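Long-range contacts in oxidoreductase (Methanosarcina mazei, PDB 3KA7), which binds flavin-adenine dinucleotide and probably acts as an oxidoreductase of the flavin-containing amine oxidoreductase family: residues A53-P64 with F185-C195; L65-V76 with G197-V205. One frame throughout, in Å; residues are numbered along the deposited sequence.

Contact 1: A53-P64 with F185-C195. With FAD (flavin-adenine dinucleotide), chain B.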
loop_
_atom_site.group_PDB
_atom_site.type_symbol
_atom_site.label_atom_id
_atom_site.label_comp_id
_atom_site.label_asym_id
_atom_site.label_seq_id
_atom_site.Cartn_x
_atom_site.Cartn_y
_atom_site.Cartn_z
ATOM N N ALA A 53 4.378 -1.947 5.217
ATOM C CA ALA A 53 3.648 -2.973 4.465
ATOM C C ALA A 53 3.654 -4.361 5.120
ATOM O O ALA A 53 4.620 -4.763 5.765
ATOM C CB ALA A 53 4.195 -3.056 3.041
ATOM N N PHE A 54 2.561 -5.091 4.931
ATOM C CA PHE A 54 2.349 -6.352 5.618
ATOM C C PHE A 54 3.055 -7.493 4.882
ATOM O O PHE A 54 2.515 -8.596 4.788
ATOM C CB PHE A 54 0.847 -6.647 5.708
ATOM C CG PHE A 54 0.120 -5.919 6.818
ATOM C CD1 PHE A 54 -0.680 -6.629 7.705
ATOM C CD2 PHE A 54 0.194 -4.549 6.960
ATOM C CE1 PHE A 54 -1.383 -5.974 8.719
ATOM C CE2 PHE A 54 -0.514 -3.892 7.973
ATOM C CZ PHE A 54 -1.282 -4.602 8.849
ATOM N N HIS A 55 4.261 -7.247 4.363
ATOM C CA HIS A 55 5.018 -8.337 3.705
ATOM C C HIS A 55 4.227 -9.025 2.590
ATOM O O HIS A 55 4.334 -10.245 2.387
ATOM C CB HIS A 55 5.456 -9.376 4.740
ATOM C CG HIS A 55 6.531 -8.889 5.667
ATOM N ND1 HIS A 55 6.546 -9.182 7.016
ATOM C CD2 HIS A 55 7.627 -8.129 5.435
ATOM C CE1 HIS A 55 7.610 -8.625 7.572
ATOM N NE2 HIS A 55 8.278 -7.980 6.634
HETATM N N MSE A 56 3.437 -8.243 1.859
HETATM C CA MSE A 56 2.519 -8.812 0.885
HETATM C C MSE A 56 2.363 -7.887 -0.316
HETATM O O MSE A 56 2.332 -6.659 -0.153
HETATM C CB MSE A 56 1.167 -9.067 1.572
HETATM C CG MSE A 56 0.136 -9.785 0.735
HETATM SE SE MSE A 56 -1.417 -10.228 1.803
HETATM C CE MSE A 56 -0.861 -12.042 2.291
ATOM N N LEU A 57 2.300 -8.474 -1.514
ATOM C CA LEU A 57 2.010 -7.744 -2.752
ATOM C C LEU A 57 0.546 -7.968 -3.138
ATOM O O LEU A 57 0.077 -9.112 -3.171
ATOM C CB LEU A 57 2.899 -8.231 -3.902
ATOM C CG LEU A 57 4.421 -8.105 -3.739
ATOM C CD1 LEU A 57 5.146 -8.517 -5.026
ATOM C CD2 LEU A 57 4.813 -6.707 -3.338
ATOM N N PRO A 58 -0.182 -6.881 -3.426
ATOM C CA PRO A 58 -1.607 -6.988 -3.740
ATOM C C PRO A 58 -1.906 -7.924 -4.922
ATOM O O PRO A 58 -2.927 -8.638 -4.912
ATOM C CB PRO A 58 -1.992 -5.544 -4.075
ATOM C CG PRO A 58 -1.071 -4.733 -3.226
ATOM C CD PRO A 58 0.249 -5.474 -3.307
ATOM N N ASN A 59 -1.040 -7.923 -5.931
ATOM C CA ASN A 59 -1.237 -8.806 -7.082
ATOM C C ASN A 59 -0.180 -9.906 -7.182
ATOM O O ASN A 59 0.006 -10.511 -8.247
ATOM C CB ASN A 59 -1.300 -8.008 -8.387
ATOM C CG ASN A 59 -2.497 -7.076 -8.464
ATOM O OD1 ASN A 59 -2.336 -5.861 -8.525
ATOM N ND2 ASN A 59 -3.705 -7.640 -8.509
ATOM N N GLY A 60 0.522 -10.145 -6.078
ATOM C CA GLY A 60 1.430 -11.291 -5.963
ATOM C C GLY A 60 2.458 -11.345 -7.075
ATOM O O GLY A 60 3.043 -10.321 -7.433
ATOM N N PRO A 61 2.684 -12.548 -7.634
ATOM C CA PRO A 61 3.692 -12.713 -8.672
ATOM C C PRO A 61 3.248 -12.233 -10.043
ATOM O O PRO A 61 4.047 -12.259 -10.973
ATOM C CB PRO A 61 3.906 -14.232 -8.707
ATOM C CG PRO A 61 2.608 -14.792 -8.300
ATOM C CD PRO A 61 2.101 -13.842 -7.224
ATOM N N GLY A 62 1.995 -11.803 -10.180
ATOM C CA GLY A 62 1.470 -11.454 -11.503
ATOM C C GLY A 62 1.285 -9.977 -11.819
ATOM O O GLY A 62 0.915 -9.622 -12.943
ATOM N N GLY A 63 1.531 -9.103 -10.847
ATOM C CA GLY A 63 1.127 -7.700 -11.002
ATOM C C GLY A 63 2.233 -6.777 -11.464
ATOM O O GLY A 63 3.332 -7.230 -11.758
ATOM N N PRO A 64 1.946 -5.466 -11.522
ATOM C CA PRO A 64 2.906 -4.478 -12.015
ATOM C C PRO A 64 4.239 -4.491 -11.271
ATOM O O PRO A 64 5.274 -4.279 -11.897
ATOM C CB PRO A 64 2.194 -3.148 -11.781
ATOM C CG PRO A 64 0.734 -3.494 -11.869
ATOM C CD PRO A 64 0.635 -4.861 -11.223
ATOM N N PHE A 185 -4.116 -9.675 -13.328
ATOM C CA PHE A 185 -2.857 -10.006 -12.654
ATOM C C PHE A 185 -2.962 -11.037 -11.544
ATOM O O PHE A 185 -1.944 -11.551 -11.093
ATOM C CB PHE A 185 -2.204 -8.748 -12.070
ATOM C CG PHE A 185 -2.085 -7.619 -13.040
ATOM C CD1 PHE A 185 -1.417 -7.791 -14.241
ATOM C CD2 PHE A 185 -2.616 -6.376 -12.743
ATOM C CE1 PHE A 185 -1.290 -6.737 -15.142
ATOM C CE2 PHE A 185 -2.489 -5.315 -13.644
ATOM C CZ PHE A 185 -1.835 -5.502 -14.842
ATOM N N GLY A 186 -4.170 -11.332 -11.081
ATOM C CA GLY A 186 -4.323 -12.325 -10.022
ATOM C C GLY A 186 -4.278 -11.769 -8.608
ATOM O O GLY A 186 -4.224 -10.552 -8.390
ATOM N N GLY A 187 -4.311 -12.685 -7.650
ATOM C CA GLY A 187 -4.429 -12.348 -6.242
ATOM C C GLY A 187 -3.108 -12.088 -5.539
ATOM O O GLY A 187 -2.053 -11.953 -6.168
ATOM N N THR A 188 -3.184 -12.033 -4.218
ATOM C CA THR A 188 -2.053 -11.602 -3.412
ATOM C C THR A 188 -0.917 -12.616 -3.454
ATOM O O THR A 188 -1.080 -13.760 -3.901
ATOM C CB THR A 188 -2.469 -11.381 -1.943
ATOM O OG1 THR A 188 -2.833 -12.637 -1.357
ATOM C CG2 THR A 188 -3.656 -10.451 -1.851
ATOM N N GLY A 189 0.242 -12.182 -2.979
ATOM C CA GLY A 189 1.381 -13.067 -2.835
ATOM C C GLY A 189 2.352 -12.527 -1.804
ATOM O O GLY A 189 2.220 -11.391 -1.363
ATOM N N ILE A 190 3.341 -13.338 -1.440
ATOM C CA ILE A 190 4.302 -12.964 -0.400
ATOM C C ILE A 190 5.740 -13.146 -0.888
ATOM O O ILE A 190 6.125 -14.240 -1.318
ATOM C CB ILE A 190 4.107 -13.814 0.882
ATOM C CG1 ILE A 190 2.735 -13.551 1.517
ATOM C CG2 ILE A 190 5.237 -13.552 1.894
ATOM C CD1 ILE A 190 2.301 -14.687 2.449
ATOM N N PRO A 191 6.546 -12.075 -0.827
ATOM C CA PRO A 191 7.945 -12.204 -1.225
ATOM C C PRO A 191 8.768 -12.978 -0.182
ATOM O O PRO A 191 8.633 -12.746 1.020
ATOM C CB PRO A 191 8.424 -10.745 -1.286
ATOM C CG PRO A 191 7.568 -10.042 -0.277
ATOM C CD PRO A 191 6.222 -10.722 -0.342
ATOM N N GLU A 192 9.638 -13.873 -0.640
ATOM C CA GLU A 192 10.589 -14.509 0.263
ATOM C C GLU A 192 11.446 -13.434 0.931
ATOM O O GLU A 192 11.961 -12.546 0.255
ATOM C CB GLU A 192 11.487 -15.480 -0.512
ATOM C CG GLU A 192 12.290 -16.413 0.377
ATOM C CD GLU A 192 13.163 -17.373 -0.411
ATOM O OE1 GLU A 192 12.723 -17.856 -1.479
ATOM O OE2 GLU A 192 14.293 -17.649 0.049
ATOM N N GLY A 193 11.613 -13.531 2.245
ATOM C CA GLY A 193 12.380 -12.560 3.009
ATOM C C GLY A 193 11.527 -11.384 3.458
ATOM O O GLY A 193 12.021 -10.448 4.086
ATOM N N GLY A 194 10.245 -11.422 3.114
ATOM C CA GLY A 194 9.342 -10.287 3.361
ATOM C C GLY A 194 9.676 -9.083 2.492
ATOM O O GLY A 194 10.355 -9.208 1.461
ATOM N N CYS A 195 9.204 -7.909 2.905
ATOM C CA CYS A 195 9.456 -6.677 2.165
ATOM C C CYS A 195 10.930 -6.527 1.814
ATOM O O CYS A 195 11.276 -6.160 0.689
ATOM C CB CYS A 195 9.036 -5.465 2.984
ATOM S SG CYS A 195 7.259 -5.285 3.169
HETATM P PA FAD B . 8.356 5.746 1.080
HETATM O O1A FAD B . 7.459 6.879 1.504
HETATM O O2A FAD B . 8.175 4.434 1.806
HETATM O O5B FAD B . 9.887 6.206 1.220
HETATM C C5B FAD B . 10.217 7.589 1.181
HETATM C C4B FAD B . 11.687 7.638 1.606
HETATM O O4B FAD B . 12.203 8.952 1.523
HETATM C C3B FAD B . 11.852 7.172 3.055
HETATM O O3B FAD B . 12.792 6.112 3.128
HETATM C C2B FAD B . 12.354 8.421 3.783
HETATM O O2B FAD B . 13.237 8.125 4.849
HETATM C C1B FAD B . 13.023 9.206 2.661
HETATM N N9A FAD B . 13.062 10.661 2.856
HETATM C C8A FAD B . 12.082 11.511 3.326
HETATM N N7A FAD B . 12.562 12.786 3.264
HETATM C C5A FAD B . 13.826 12.733 2.760
HETATM C C6A FAD B . 14.780 13.707 2.507
HETATM N N6A FAD B . 14.476 14.994 2.646
HETATM N N1A FAD B . 16.001 13.331 1.985
HETATM C C2A FAD B . 16.289 12.006 1.725
HETATM N N3A FAD B . 15.342 11.038 1.983
HETATM C C4A FAD B . 14.141 11.412 2.496
HETATM N N1 FAD B . 1.522 -1.858 0.449
HETATM C C2 FAD B . 1.363 -3.080 -0.182
HETATM O O2 FAD B . 1.544 -3.170 -1.404
HETATM N N3 FAD B . 0.976 -4.183 0.563
HETATM C C4 FAD B . 0.746 -4.074 1.924
HETATM O O4 FAD B . 0.402 -5.050 2.592
HETATM C C4X FAD B . 0.899 -2.849 2.556
HETATM N N5 FAD B . 0.651 -2.729 3.916
HETATM C C5X FAD B . 0.823 -1.501 4.533
HETATM C C6 FAD B . 0.595 -1.367 5.903
HETATM C C7 FAD B . 0.787 -0.142 6.530
HETATM C C7M FAD B . 0.528 -0.026 8.012
HETATM C C8 FAD B . 1.201 0.947 5.775
HETATM C C8M FAD B . 1.412 2.290 6.413
HETATM C C9 FAD B . 1.421 0.822 4.405
HETATM C C9A FAD B . 1.238 -0.408 3.781
HETATM N N10 FAD B . 1.457 -0.536 2.416
HETATM C C10 FAD B . 1.296 -1.749 1.805
HETATM C "C1'" FAD B . 1.810 0.642 1.570
HETATM C "C2'" FAD B . 3.323 0.638 1.322
HETATM O "O2'" FAD B . 4.004 0.388 2.549
HETATM C "C3'" FAD B . 3.736 1.987 0.742
HETATM O "O3'" FAD B . 2.835 2.343 -0.301
HETATM C "C4'" FAD B . 5.149 2.053 0.172
HETATM O "O4'" FAD B . 6.108 1.513 1.058
HETATM C "C5'" FAD B . 5.470 3.530 -0.033
HETATM O "O5'" FAD B . 6.628 3.600 -0.828
HETATM P P FAD B . 7.093 4.989 -1.442
HETATM O O1P FAD B . 7.697 4.740 -2.802
HETATM O O2P FAD B . 5.989 6.027 -1.413
HETATM O O3P FAD B . 8.297 5.515 -0.514
#
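Leu57 and Gly189 form an antiparallel hydrogen-bonded pair, a single bridge in which Leu57 N reaches Gly189 O at 2.9 Å and Gly189 N returns to Leu57 O at 3.1 Å. Leu57 O is gripped twice, since Gly60 N of the type I turn Leu57-Gly60 also donates to it. Within that turn, Asn59 ND2 meets Gly186 O at 3.0 Å in a straight bond (N-H...O 172°), the acceptor lying in the amide plane. Asn59 CB packs on Phe185 CB, and Pro64 CD lies over one face of the Phe185 ring in a CH-pi contact, 4.1 Å from the centroid and offset toward the rim. On the other side of the bridge, selenomethionine Met56 bends at chi3 (-94°), which carries CE to within 4.0 Å of Ile190 CG1. Residues of 53-58 line the FAD pocket of this member of the flavin-containing amine oxidoreductase family: Phe54 N donates to FAD O4 at 3.2 Å, and FAD N3 makes a weak bond to Met56 O. The Phe54 ring turns its edge to FAD C6. Toward Gly194, His55 CD2 lies against the backbone of Gly194 and Cys195, while His55 O is buried without a polar partner. Strand 78-80 pairs with 189-191.

Contact 2: L65-V76 with G197-V205; sequences LACFLKEVEASV and GIIDALETV
Ala201 O and Ser75 N are joined through one water, which donates to Ala201 O at 2.8 Å and accepts from Ser75 N at 3.1 Å. This bridge brings the extended residues after helix 64-71 against the flank of helix 195-208, where the rest of the contact is apolar. The alanines face each other, with Ala74 CB 4.0 Å from Ala201 CB, and their small methyl groups let the backbones come close: the CA atoms of Ala74 and Ala201 are 5.4 Å apart. Ser75 O also rests on Ala201 CB. One turn further along the helix, both methyls of Val205 press on Val72 O, CG1 at 3.4 Å, and Val205 CG2 also reaches Ala74 CA. The bend there is a Schellman motif: Glu73, with positive phi, is its C-prime residue, and Ala74 N returns to Leu69 O while Glu73 N returns to Lys70 O. Chain direction thus changes sharply, and 74-76 run alongside the second helix. Leu69 spans the gap between the helices, its chi1 of -68° swinging the branches toward helix 195-208: CD2 meets Leu202 CD2 at 3.7 Å and CD1 approaches Ile198 CG2, the side chains crossing at about a right angle in both pairs. Leu65 adds to this on Ile198, and Val72 on Leu202. Val76 lies over Ala201 and Gly197 with its two methyls. Segments 65-71 and 197-205 run in roughly the same direction, 28° apart, their axes 11.3 Å apart at closest and bridged by these long side chains. Helices 10-21 and 408-421 pack against Leu65 and Phe68, and helix 10-21 also meets Ile199.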
loop_
_atom_site.group_PDB
_atom_site.type_symbol
_atom_site.label_atom_id
_atom_site.label_comp_id
_atom_site.label_asym_id
_atom_site.label_seq_id
_atom_site.Cartn_x
_atom_site.Cartn_y
_atom_site.Cartn_z
ATOM N N LEU A 65 4.226 -4.724 -9.961
ATOM C CA LEU A 65 5.489 -4.750 -9.212
ATOM C C LEU A 65 6.327 -5.966 -9.606
ATOM O O LEU A 65 7.518 -5.841 -9.918
ATOM C CB LEU A 65 5.258 -4.716 -7.703
ATOM C CG LEU A 65 6.556 -4.675 -6.886
ATOM C CD1 LEU A 65 7.366 -3.444 -7.262
ATOM C CD2 LEU A 65 6.267 -4.656 -5.417
ATOM N N ALA A 66 5.696 -7.138 -9.613
ATOM C CA ALA A 66 6.394 -8.360 -9.990
ATOM C C ALA A 66 6.932 -8.222 -11.399
ATOM O O ALA A 66 8.053 -8.657 -11.696
ATOM C CB ALA A 66 5.470 -9.579 -9.882
ATOM N N CYS A 67 6.144 -7.604 -12.272
ATOM C CA CYS A 67 6.578 -7.394 -13.650
ATOM C C CYS A 67 7.772 -6.443 -13.739
ATOM O O CYS A 67 8.736 -6.702 -14.465
ATOM C CB CYS A 67 5.424 -6.860 -14.485
ATOM S SG CYS A 67 4.112 -8.074 -14.658
ATOM N N PHE A 68 7.706 -5.337 -13.000
ATOM C CA PHE A 68 8.837 -4.400 -12.929
ATOM C C PHE A 68 10.122 -5.119 -12.512
ATOM O O PHE A 68 11.192 -4.922 -13.109
ATOM C CB PHE A 68 8.526 -3.286 -11.922
ATOM C CG PHE A 68 9.277 -1.994 -12.176
ATOM C CD1 PHE A 68 8.603 -0.855 -12.611
ATOM C CD2 PHE A 68 10.650 -1.912 -11.956
ATOM C CE1 PHE A 68 9.287 0.346 -12.822
ATOM C CE2 PHE A 68 11.337 -0.718 -12.172
ATOM C CZ PHE A 68 10.649 0.413 -12.612
ATOM N N LEU A 69 10.010 -5.948 -11.476
ATOM C CA LEU A 69 11.155 -6.693 -10.975
ATOM C C LEU A 69 11.767 -7.592 -12.056
ATOM O O LEU A 69 12.988 -7.656 -12.192
ATOM C CB LEU A 69 10.762 -7.513 -9.748
ATOM C CG LEU A 69 10.430 -6.678 -8.496
ATOM C CD1 LEU A 69 9.903 -7.538 -7.336
ATOM C CD2 LEU A 69 11.653 -5.912 -8.056
ATOM N N LYS A 70 10.930 -8.296 -12.814
ATOM C CA LYS A 70 11.453 -9.078 -13.944
ATOM C C LYS A 70 12.080 -8.189 -15.030
ATOM O O LYS A 70 13.097 -8.553 -15.635
ATOM C CB LYS A 70 10.357 -9.958 -14.551
ATOM C CG LYS A 70 9.874 -11.069 -13.637
ATOM C CD LYS A 70 8.918 -12.006 -14.390
ATOM C CE LYS A 70 8.484 -13.180 -13.522
ATOM N NZ LYS A 70 7.444 -14.005 -14.221
ATOM N N GLU A 71 11.483 -7.029 -15.285
ATOM C CA GLU A 71 12.013 -6.119 -16.303
ATOM C C GLU A 71 13.415 -5.594 -16.000
ATOM O O GLU A 71 14.212 -5.350 -16.923
ATOM C CB GLU A 71 11.053 -4.961 -16.530
ATOM C CG GLU A 71 9.764 -5.404 -17.219
ATOM C CD GLU A 71 8.769 -4.274 -17.412
ATOM O OE1 GLU A 71 8.769 -3.309 -16.613
ATOM O OE2 GLU A 71 7.969 -4.358 -18.365
ATOM N N VAL A 72 13.711 -5.396 -14.717
ATOM C CA VAL A 72 15.038 -4.926 -14.305
ATOM C C VAL A 72 15.926 -6.094 -13.881
ATOM O O VAL A 72 17.028 -5.906 -13.360
ATOM C CB VAL A 72 14.971 -3.843 -13.200
ATOM C CG1 VAL A 72 14.232 -2.597 -13.718
ATOM C CG2 VAL A 72 14.324 -4.393 -11.934
ATOM N N GLU A 73 15.429 -7.304 -14.114
ATOM C CA GLU A 73 16.180 -8.519 -13.800
ATOM C C GLU A 73 16.521 -8.643 -12.329
ATOM O O GLU A 73 17.593 -9.148 -11.969
ATOM C CB GLU A 73 17.458 -8.594 -14.634
ATOM C CG GLU A 73 17.204 -8.856 -16.101
ATOM C CD GLU A 73 18.488 -9.004 -16.884
ATOM O OE1 GLU A 73 19.117 -7.969 -17.199
ATOM O OE2 GLU A 73 18.872 -10.158 -17.184
ATOM N N ALA A 74 15.619 -8.182 -11.467
ATOM C CA ALA A 74 15.796 -8.392 -10.045
ATOM C C ALA A 74 15.389 -9.825 -9.754
ATOM O O ALA A 74 14.516 -10.383 -10.425
ATOM C CB ALA A 74 14.956 -7.409 -9.240
ATOM N N SER A 75 16.037 -10.431 -8.774
ATOM C CA SER A 75 15.778 -11.818 -8.463
ATOM C C SER A 75 15.156 -11.950 -7.082
ATOM O O SER A 75 15.800 -11.684 -6.076
ATOM C CB SER A 75 17.086 -12.603 -8.530
ATOM O OG SER A 75 16.882 -13.932 -8.104
ATOM N N VAL A 76 13.890 -12.343 -7.034
ATOM C CA VAL A 76 13.242 -12.596 -5.749
ATOM C C VAL A 76 12.001 -13.447 -5.942
ATOM O O VAL A 76 11.232 -13.237 -6.880
ATOM C CB VAL A 76 12.904 -11.294 -4.989
ATOM C CG1 VAL A 76 12.208 -10.308 -5.904
ATOM C CG2 VAL A 76 12.036 -11.600 -3.765
ATOM N N GLY A 197 13.136 -8.592 1.125
ATOM C CA GLY A 197 13.568 -9.426 0.001
ATOM C C GLY A 197 13.545 -8.639 -1.294
ATOM O O GLY A 197 14.452 -8.755 -2.133
ATOM N N ILE A 198 12.501 -7.829 -1.462
ATOM C CA ILE A 198 12.343 -7.022 -2.660
ATOM C C ILE A 198 13.341 -5.864 -2.665
ATOM O O ILE A 198 13.967 -5.569 -3.693
ATOM C CB ILE A 198 10.878 -6.516 -2.787
ATOM C CG1 ILE A 198 9.953 -7.704 -3.102
ATOM C CG2 ILE A 198 10.757 -5.416 -3.853
ATOM C CD1 ILE A 198 8.481 -7.409 -2.937
ATOM N N ILE A 199 13.487 -5.217 -1.509
ATOM C CA ILE A 199 14.436 -4.121 -1.331
ATOM C C ILE A 199 15.854 -4.595 -1.659
ATOM O O ILE A 199 16.561 -3.959 -2.443
ATOM C CB ILE A 199 14.369 -3.545 0.114
ATOM C CG1 ILE A 199 12.946 -3.051 0.425
ATOM C CG2 ILE A 199 15.355 -2.371 0.289
ATOM C CD1 ILE A 199 12.469 -1.981 -0.540
ATOM N N ASP A 200 16.254 -5.725 -1.080
ATOM C CA ASP A 200 17.593 -6.274 -1.325
ATOM C C ASP A 200 17.819 -6.566 -2.818
ATOM O O ASP A 200 18.884 -6.263 -3.378
ATOM C CB ASP A 200 17.779 -7.568 -0.532
ATOM C CG ASP A 200 18.031 -7.329 0.943
ATOM O OD1 ASP A 200 18.199 -6.166 1.351
ATOM O OD2 ASP A 200 18.081 -8.326 1.698
ATOM N N ALA A 201 16.825 -7.168 -3.458
ATOM C CA ALA A 201 16.917 -7.499 -4.881
ATOM C C ALA A 201 17.130 -6.257 -5.743
ATOM O O ALA A 201 17.933 -6.270 -6.678
ATOM C CB ALA A 201 15.675 -8.279 -5.351
ATOM N N LEU A 202 16.410 -5.178 -5.433
ATOM C CA LEU A 202 16.580 -3.936 -6.169
ATOM C C LEU A 202 17.946 -3.298 -5.919
ATOM O O LEU A 202 18.545 -2.729 -6.827
ATOM C CB LEU A 202 15.481 -2.947 -5.790
ATOM C CG LEU A 202 14.110 -3.317 -6.348
ATOM C CD1 LEU A 202 13.009 -2.505 -5.641
ATOM C CD2 LEU A 202 14.066 -3.089 -7.872
ATOM N N GLU A 203 18.420 -3.367 -4.677
ATOM C CA GLU A 203 19.737 -2.817 -4.363
ATOM C C GLU A 203 20.817 -3.545 -5.155
ATOM O O GLU A 203 21.771 -2.935 -5.624
ATOM C CB GLU A 203 20.026 -2.907 -2.872
ATOM C CG GLU A 203 19.202 -1.931 -2.038
ATOM C CD GLU A 203 19.375 -2.155 -0.544
ATOM O OE1 GLU A 203 19.461 -3.328 -0.100
ATOM O OE2 GLU A 203 19.414 -1.158 0.196
ATOM N N THR A 204 20.657 -4.851 -5.300
ATOM C CA THR A 204 21.595 -5.640 -6.112
ATOM C C THR A 204 21.662 -5.172 -7.568
ATOM O O THR A 204 22.750 -5.032 -8.139
ATOM C CB THR A 204 21.256 -7.142 -6.034
ATOM O OG1 THR A 204 21.440 -7.586 -4.683
ATOM C CG2 THR A 204 22.171 -7.951 -6.946
ATOM N N VAL A 205 20.503 -4.920 -8.170
ATOM C CA VAL A 205 20.421 -4.458 -9.558
ATOM C C VAL A 205 21.028 -3.068 -9.707
ATOM O O VAL A 205 21.749 -2.782 -10.669
ATOM C CB VAL A 205 18.947 -4.432 -10.036
ATOM C CG1 VAL A 205 18.825 -3.760 -11.407
ATOM C CG2 VAL A 205 18.388 -5.841 -10.063
HETATM O O HOH W 1 18.385 -8.874 -7.601
#

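Contacts 1 and 2 are consecutive along both limbs: 53-64 leads straight into 65-76, and 185-195 is followed almost at once by 197-205, so the segments alternate in the order 1, 2, 1, 2. Their centres lie 12 Å apart. The two chain stretches pair first at the flavin, where Phe54 and Met56 hold its ring, and then continue side by side as helices 64-71 and 195-208. The contacts also touch directly, Leu57 CD2 packing on Leu65 CD2 at 3.3 Å and Pro191 on Ile198. Contact 1 is buried beside the isoalloxazine, whereas contact 2 lies further from the chain centre; Val409 of helix 408-421, itself an FAD-binding residue, neighbours both Leu57 and Leu65.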